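Local coordinates for putative D-lactate dehydrogenase (PDB 4ZGS) that reduces pyruvate in the chloroplasts of a green alga, an NAD-binding member of the D-isomer specific 2-hydroxyacid dehydrogenase family, at the interface of chains A and B. Residues are numbered along the deposited sequence; one frame, centred on the assembly and turned at random. Chains: chain A/B, Putative D-lactate dehydrogenase.

Contact 1: the interface of chains A and B. Residues chain A 157, 161, 167-168, 171; chain B 333-336, 339.
The pyrrolidine ring of B:Pro334 is inserted between A:Val161 and A:Leu171, with a different group on each of its faces. It belongs to the Thr-Pro-His stretch of the D-isomer specific 2-hydroxyacid dehydrogenases, B:Thr333, B:Pro334 and B:His335, in which the histidine is the catalytic acid-base residue. Over one face of the ring comes CG2 of A:Val161, 3.5 Å from the ring atom CD of B:Pro334; the two side chains cross obliquely. The opposite face is backed by the ring's own chain, where the methyl CG2 of B:Thr336 lies 3.8 Å from CG of B:Pro334. Beyond the CG corner, A:Leu171 and the ring meet tip to tip, its CD1 methyl 3.6 Å from B:Pro334 CG. A:Ala157 closes the CD side with its CB, which is also 3.9 Å from the CG2 methyl of B:Thr333.

The imidazole of B:His335 turns away from chain A, so the partner packs against the residues flanking the catalytic histidine, and not against its ring. Helix 154-163 supplies A:Ala157 and A:Val161, one helical turn apart, while A:Leu168 and A:Leu171 come from the loop that follows.

B:Thr336 has its CG2 anti to the carbonyl carbon (OG1 at chi1 67°), which puts the methyl towards chain A. There it sits 3.9 Å from CD1 of A:Leu171, the two side chains at about a right angle. The same methyl touches CD2 of A:Leu168; the leucine and the threonine run antiparallel where they pass. B:Leu339 completes the patch: its CG is anti to the backbone N (chi1 -172°), and its CD2 methyl rests 3.6 Å from the carbonyl oxygen A:Leu168 O, near the backbone of A:Leu171.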
ATOM      1  N   ALA A 157      -6.377   5.983  -7.074  1.00 36.87           N
ATOM      2  CA  ALA A 157      -7.207   5.032  -7.804  1.00 34.66           C
ATOM      3  C   ALA A 157      -6.604   3.651  -7.838  1.00 40.86           C
ATOM      4  O   ALA A 157      -7.288   2.652  -7.628  1.00 47.96           O
ATOM      5  CB  ALA A 157      -7.441   5.513  -9.199  1.00 33.92           C
ATOM      6  N   VAL A 161      -8.305   0.296  -6.176  1.00 46.13           N
ATOM      7  CA  VAL A 161      -8.614  -0.810  -7.072  1.00 48.91           C
ATOM      8  C   VAL A 161      -7.893  -2.070  -6.608  1.00 50.11           C
ATOM      9  O   VAL A 161      -8.465  -3.161  -6.681  1.00 50.92           O
ATOM     10  CB  VAL A 161      -8.250  -0.527  -8.560  1.00 39.17           C
ATOM     11  CG1 VAL A 161      -8.521  -1.792  -9.412  1.00 31.13           C
ATOM     12  CG2 VAL A 161      -9.080   0.618  -9.096  1.00 35.22           C
ATOM     13  N   SER A 167     -15.380   2.072  -6.086  1.00 48.80           N
ATOM     14  CA  SER A 167     -16.245   3.257  -6.054  1.00 46.53           C
ATOM     15  C   SER A 167     -15.565   4.529  -6.602  1.00 48.89           C
ATOM     16  O   SER A 167     -14.318   4.600  -6.685  1.00 43.64           O
ATOM     17  CB  SER A 167     -16.688   3.528  -4.644  1.00 48.61           C
ATOM     18  OG  SER A 167     -15.594   4.086  -3.962  1.00 53.05           O
ATOM     19  N   LEU A 168     -16.398   5.494  -7.017  1.00 43.58           N
ATOM     20  CA  LEU A 168     -15.930   6.715  -7.695  1.00 52.09           C
ATOM     21  C   LEU A 168     -15.506   7.924  -6.842  1.00 49.51           C
ATOM     22  O   LEU A 168     -14.572   8.649  -7.212  1.00 51.53           O
ATOM     23  CB  LEU A 168     -16.982   7.168  -8.701  1.00 59.54           C
ATOM     24  CG  LEU A 168     -17.242   6.136  -9.805  1.00 62.47           C
ATOM     25  CD1 LEU A 168     -18.189   6.726 -10.844  1.00 63.91           C
ATOM     26  CD2 LEU A 168     -15.963   5.622 -10.469  1.00 49.08           C
ATOM     27  N   LEU A 171     -12.435  10.335  -6.191  1.00 50.75           N
ATOM     28  CA  LEU A 171     -11.544  10.267  -7.360  1.00 42.04           C
ATOM     29  C   LEU A 171     -11.846  11.260  -8.516  1.00 39.24           C
ATOM     30  O   LEU A 171     -11.243  11.189  -9.571  1.00 41.03           O
ATOM     31  CB  LEU A 171     -11.584   8.855  -7.949  1.00 37.31           C
ATOM     32  CG  LEU A 171     -11.193   7.616  -7.144  1.00 37.75           C
ATOM     33  CD1 LEU A 171     -11.322   6.364  -8.012  1.00 36.55           C
ATOM     34  CD2 LEU A 171      -9.773   7.765  -6.654  1.00 29.88           C
TER
ATOM     35  N   THR B 333      -7.827   1.643 -13.582  1.00 34.99           N
ATOM     36  CA  THR B 333      -8.645   2.614 -12.857  1.00 35.72           C
ATOM     37  C   THR B 333     -10.113   2.183 -12.928  1.00 43.02           C
ATOM     38  O   THR B 333     -10.511   1.476 -13.868  1.00 39.19           O
ATOM     39  CB  THR B 333      -8.490   4.064 -13.404  1.00 35.40           C
ATOM     40  OG1 THR B 333      -8.651   4.082 -14.839  1.00 35.76           O
ATOM     41  CG2 THR B 333      -7.142   4.646 -13.026  1.00 33.87           C
ATOM     42  N   PRO B 334     -10.919   2.589 -11.930  1.00 43.73           N
ATOM     43  CA  PRO B 334     -12.299   2.089 -11.821  1.00 42.69           C
ATOM     44  C   PRO B 334     -13.323   2.903 -12.612  1.00 48.12           C
ATOM     45  O   PRO B 334     -14.180   3.578 -12.009  1.00 47.51           O
ATOM     46  CB  PRO B 334     -12.578   2.159 -10.310  1.00 41.20           C
ATOM     47  CG  PRO B 334     -11.769   3.307  -9.838  1.00 44.35           C
ATOM     48  CD  PRO B 334     -10.510   3.334 -10.726  1.00 48.32           C
ATOM     49  N   HIS B 335     -13.211   2.814 -13.944  1.00 42.24           N
ATOM     50  CA  HIS B 335     -14.093   3.484 -14.896  1.00 43.85           C
ATOM     51  C   HIS B 335     -14.199   4.977 -14.553  1.00 43.78           C
ATOM     52  O   HIS B 335     -15.283   5.506 -14.362  1.00 45.63           O
ATOM     53  CB  HIS B 335     -15.464   2.807 -14.921  1.00 46.43           C
ATOM     54  CG  HIS B 335     -16.142   2.854 -16.254  1.00 65.63           C
ATOM     55  ND1 HIS B 335     -16.446   1.714 -16.970  1.00 73.22           N
ATOM     56  CD2 HIS B 335     -16.567   3.900 -17.012  1.00 66.10           C
ATOM     57  CE1 HIS B 335     -17.040   2.054 -18.103  1.00 72.73           C
ATOM     58  NE2 HIS B 335     -17.125   3.373 -18.152  1.00 67.99           N
ATOM     59  N   THR B 336     -13.055   5.621 -14.359  1.00 42.85           N
ATOM     60  CA  THR B 336     -13.028   7.053 -14.085  1.00 41.66           C
ATOM     61  C   THR B 336     -12.676   7.931 -15.300  1.00 41.31           C
ATOM     62  O   THR B 336     -12.548   9.141 -15.151  1.00 41.12           O
ATOM     63  CB  THR B 336     -12.041   7.384 -12.973  1.00 41.10           C
ATOM     64  OG1 THR B 336     -10.715   7.116 -13.420  1.00 47.66           O
ATOM     65  CG2 THR B 336     -12.353   6.574 -11.721  1.00 48.62           C
ATOM     66  N   LEU B 339     -14.714  10.875 -15.447  1.00 44.58           N
ATOM     67  CA  LEU B 339     -15.085  11.500 -14.177  1.00 48.50           C
ATOM     68  C   LEU B 339     -14.267  12.745 -13.893  1.00 48.03           C
ATOM     69  O   LEU B 339     -13.239  12.712 -13.238  1.00 42.47           O
ATOM     70  CB  LEU B 339     -14.884  10.494 -13.025  1.00 45.91           C
ATOM     71  CG  LEU B 339     -15.370  10.832 -11.618  1.00 43.59           C
ATOM     72  CD1 LEU B 339     -16.890  10.683 -11.556  1.00 45.24           C
ATOM     73  CD2 LEU B 339     -14.606  10.035 -10.497  1.00 35.47           C
TER

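Contact 2: the interface of chains A and B. Residues chain A 45, 338-341, 344; chain B 152, 168, 171-173.
At the apolar centre the branched end of B:Val172 packs against A:Leu339, the two side chains at about a right angle. B:Val172 CG2 is the chief point of touch, 3.5 Å from CG of A:Leu339. The valine has CG1 anti to its backbone N (chi1 175°), which turns CG2 mainly to A:Leu339 and A:Tyr45 and CG1 mainly to the start of helix 341-359. CG2 meets the CB of A:Tyr45 at 3.9 Å. On the helix side, the CD1 methyl of A:Leu344 comes tip to tip with CG1 of B:Val172 at 4.0 Å.

Next to this centre, B:Leu168 crosses the phenol of A:Tyr45, from helix 44-57. The leucine lies over one side of the ring plane, displaced beyond the CD2-CE2 edge, with CD1 further along towards CZ and OH. Its CB is 4.0 Å from A:Tyr45 CE2. The contact is apolar, and A:Phe338 only brushes the same CD1 methyl with its CZ.

Towards the rim the backbones pair. A:Thr340 and B:Gly173 form a parallel beta bridge between the dehydrogenase subunits, with hydrogen bonds from both ends of the glycine. B:Gly173 N donates to A:Leu339 O at 2.9 Å, and A:Glu341 N donates back to B:Gly173 O, also at 2.9 Å. A:Glu341 is poorly ordered, so the details of its bond are less certain. Because this residue opens helix 341-359, the glycine carbonyl of the partner appears to satisfy an N-H of the helix's first turn, and the helix dipole may favour an acceptor there.

Outermost, the folded chain of B:Arg152 presents one face of its guanidinium to A:Thr340. The threonine hydroxyl OG1 stands over the centre of that face, 3.8 Å from B:Arg152 CZ.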
ATOM      1  N   TYR A  45      19.831  -0.858 -11.355  1.00 37.35           N
ATOM      2  CA  TYR A  45      19.611  -0.077 -12.568  1.00 41.71           C
ATOM      3  C   TYR A  45      20.942   0.236 -13.273  1.00 45.46           C
ATOM      4  O   TYR A  45      20.998   0.322 -14.504  1.00 43.45           O
ATOM      5  CB  TYR A  45      18.822   1.212 -12.258  1.00 40.24           C
ATOM      6  CG  TYR A  45      19.636   2.416 -11.783  1.00 44.14           C
ATOM      7  CD1 TYR A  45      20.083   3.381 -12.694  1.00 40.12           C
ATOM      8  CD2 TYR A  45      19.955   2.594 -10.421  1.00 46.37           C
ATOM      9  CE1 TYR A  45      20.812   4.498 -12.272  1.00 39.61           C
ATOM     10  CE2 TYR A  45      20.694   3.706  -9.984  1.00 46.36           C
ATOM     11  CZ  TYR A  45      21.114   4.658 -10.920  1.00 46.31           C
ATOM     12  OH  TYR A  45      21.835   5.768 -10.522  1.00 42.86           O
ATOM     13  N   PHE A 338      14.972  12.158 -14.312  1.00 35.46           N
ATOM     14  CA  PHE A 338      16.008  11.898 -15.312  1.00 41.56           C
ATOM     15  C   PHE A 338      16.059  10.427 -15.619  1.00 43.93           C
ATOM     16  O   PHE A 338      16.783   9.997 -16.502  1.00 48.54           O
ATOM     17  CB  PHE A 338      17.403  12.299 -14.844  1.00 42.06           C
ATOM     18  CG  PHE A 338      18.059  11.239 -13.961  1.00 47.79           C
ATOM     19  CD1 PHE A 338      17.542  10.947 -12.696  1.00 54.28           C
ATOM     20  CD2 PHE A 338      19.132  10.485 -14.419  1.00 46.60           C
ATOM     21  CE1 PHE A 338      18.139   9.950 -11.882  1.00 56.09           C
ATOM     22  CE2 PHE A 338      19.719   9.488 -13.617  1.00 46.70           C
ATOM     23  CZ  PHE A 338      19.223   9.225 -12.349  1.00 49.16           C
ATOM     24  N   LEU A 339      15.334   9.628 -14.866  1.00 43.32           N
ATOM     25  CA  LEU A 339      15.638   8.216 -14.935  1.00 45.66           C
ATOM     26  C   LEU A 339      14.782   7.517 -15.982  1.00 46.46           C
ATOM     27  O   LEU A 339      13.680   7.042 -15.716  1.00 34.43           O
ATOM     28  CB  LEU A 339      15.443   7.572 -13.563  1.00 35.88           C
ATOM     29  CG  LEU A 339      15.902   6.146 -13.360  1.00 37.42           C
ATOM     30  CD1 LEU A 339      17.442   6.049 -13.250  1.00 45.58           C
ATOM     31  CD2 LEU A 339      15.167   5.607 -12.092  1.00 37.25           C
ATOM     32  N   THR A 340      15.419   7.299 -17.120  1.00 41.61           N
ATOM     33  CA  THR A 340      14.778   6.878 -18.341  1.00 40.56           C
ATOM     34  C   THR A 340      15.757   6.021 -19.108  1.00 38.44           C
ATOM     35  O   THR A 340      16.936   6.229 -18.977  1.00 42.94           O
ATOM     36  CB  THR A 340      14.350   8.127 -19.130  1.00 47.67           C
ATOM     37  OG1 THR A 340      12.973   8.421 -18.809  1.00 48.48           O
ATOM     38  CG2 THR A 340      14.524   7.942 -20.618  1.00 39.97           C
ATOM     39  N   GLU A 341      15.281   5.043 -19.871  1.00 39.25           N
ATOM     40  CA  GLU A 341      16.153   4.323 -20.789  1.00 42.61           C
ATOM     41  C   GLU A 341      17.007   5.316 -21.603  1.00 48.81           C
ATOM     42  O   GLU A 341      18.231   5.209 -21.637  1.00 47.22           O
ATOM     43  CB  GLU A 341      15.356   3.452 -21.766  1.00 55.53           C
ATOM     44  CG  GLU A 341      14.959   2.088 -21.272  1.00 73.90           C
ATOM     45  CD  GLU A 341      14.298   1.264 -22.359  1.00 89.99           C
ATOM     46  OE1 GLU A 341      14.541   1.553 -23.547  1.00 99.57           O
ATOM     47  OE2 GLU A 341      13.560   0.310 -22.036  1.00 98.00           O
ATOM     48  N   LEU A 344      19.703   7.448 -19.585  1.00 53.37           N
ATOM     49  CA  LEU A 344      20.811   6.626 -19.080  1.00 52.98           C
ATOM     50  C   LEU A 344      21.797   6.272 -20.194  1.00 56.10           C
ATOM     51  O   LEU A 344      23.020   6.154 -19.960  1.00 54.29           O
ATOM     52  CB  LEU A 344      20.269   5.362 -18.405  1.00 52.40           C
ATOM     53  CG  LEU A 344      19.565   5.716 -17.093  1.00 49.62           C
ATOM     54  CD1 LEU A 344      18.879   4.524 -16.546  1.00 42.48           C
ATOM     55  CD2 LEU A 344      20.551   6.253 -16.075  1.00 55.47           C
TER
ATOM     56  N   ARG B 152       6.408   6.087 -16.463  1.00 41.96           N
ATOM     57  CA  ARG B 152       7.265   6.567 -15.390  1.00 33.98           C
ATOM     58  C   ARG B 152       7.047   5.780 -14.075  1.00 37.12           C
ATOM     59  O   ARG B 152       7.471   6.223 -13.016  1.00 37.93           O
ATOM     60  CB  ARG B 152       7.110   8.079 -15.229  1.00 29.37           C
ATOM     61  CG  ARG B 152       7.317   8.884 -16.610  1.00 32.99           C
ATOM     62  CD  ARG B 152       8.606   8.513 -17.374  1.00 31.35           C
ATOM     63  NE  ARG B 152       9.696   9.066 -16.600  1.00 30.97           N
ATOM     64  CZ  ARG B 152      10.318  10.199 -16.846  1.00 36.82           C
ATOM     65  NH1 ARG B 152      10.027  10.932 -17.930  1.00 38.19           N
ATOM     66  NH2 ARG B 152      11.268  10.581 -16.005  1.00 39.36           N
ATOM     67  N   LEU B 168      16.357   4.017  -6.436  1.00 41.20           N
ATOM     68  CA  LEU B 168      16.003   4.216  -7.863  1.00 28.90           C
ATOM     69  C   LEU B 168      15.591   2.964  -8.641  1.00 29.12           C
ATOM     70  O   LEU B 168      14.719   3.051  -9.511  1.00 35.20           O
ATOM     71  CB  LEU B 168      17.138   4.902  -8.597  1.00 32.68           C
ATOM     72  CG  LEU B 168      17.422   6.310  -8.069  1.00 45.12           C
ATOM     73  CD1 LEU B 168      18.504   7.011  -8.890  1.00 42.07           C
ATOM     74  CD2 LEU B 168      16.129   7.114  -8.109  1.00 39.88           C
ATOM     75  N   LEU B 171      12.458   1.660 -10.919  1.00 37.27           N
ATOM     76  CA  LEU B 171      11.634   2.756 -11.395  1.00 29.35           C
ATOM     77  C   LEU B 171      12.062   3.344 -12.788  1.00 33.07           C
ATOM     78  O   LEU B 171      11.587   4.393 -13.183  1.00 29.20           O
ATOM     79  CB  LEU B 171      11.630   3.871 -10.341  1.00 29.68           C
ATOM     80  CG  LEU B 171      11.199   3.445  -8.930  1.00 26.94           C
ATOM     81  CD1 LEU B 171      11.119   4.675  -8.018  1.00 24.42           C
ATOM     82  CD2 LEU B 171       9.914   2.658  -8.974  1.00 24.70           C
ATOM     83  N   VAL B 172      13.022   2.741 -13.481  1.00 37.63           N
ATOM     84  CA  VAL B 172      13.471   3.360 -14.720  1.00 42.84           C
ATOM     85  C   VAL B 172      12.395   3.425 -15.809  1.00 43.90           C
ATOM     86  O   VAL B 172      11.863   2.418 -16.267  1.00 44.51           O
ATOM     87  CB  VAL B 172      14.705   2.657 -15.313  1.00 37.24           C
ATOM     88  CG1 VAL B 172      15.057   3.274 -16.660  1.00 33.32           C
ATOM     89  CG2 VAL B 172      15.884   2.760 -14.349  1.00 40.57           C
ATOM     90  N   GLY B 173      12.146   4.630 -16.289  1.00 39.47           N
ATOM     91  CA  GLY B 173      11.078   4.800 -17.241  1.00 42.52           C
ATOM     92  C   GLY B 173      11.476   4.883 -18.700  1.00 45.48           C
ATOM     93  O   GLY B 173      12.547   4.404 -19.135  1.00 46.55           O
TER

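Contact 1 and contact 2 lie about 27 Å apart, between the C-alpha centres, on one two-fold symmetric interface. They share Leu168, Leu171 and Leu339 with the chains exchanged: chain A lends the 168-173 loop to contact 1 and chain B lends it to contact 2. Each patch therefore adjoins the twin of the other, where one loop would meet both the stretch around the catalytic histidine and the start of helix 341-359. Such reciprocal packing is consistent with a stable dimer within the deposited four-chain assembly, although the structure alone does not show the state in solution.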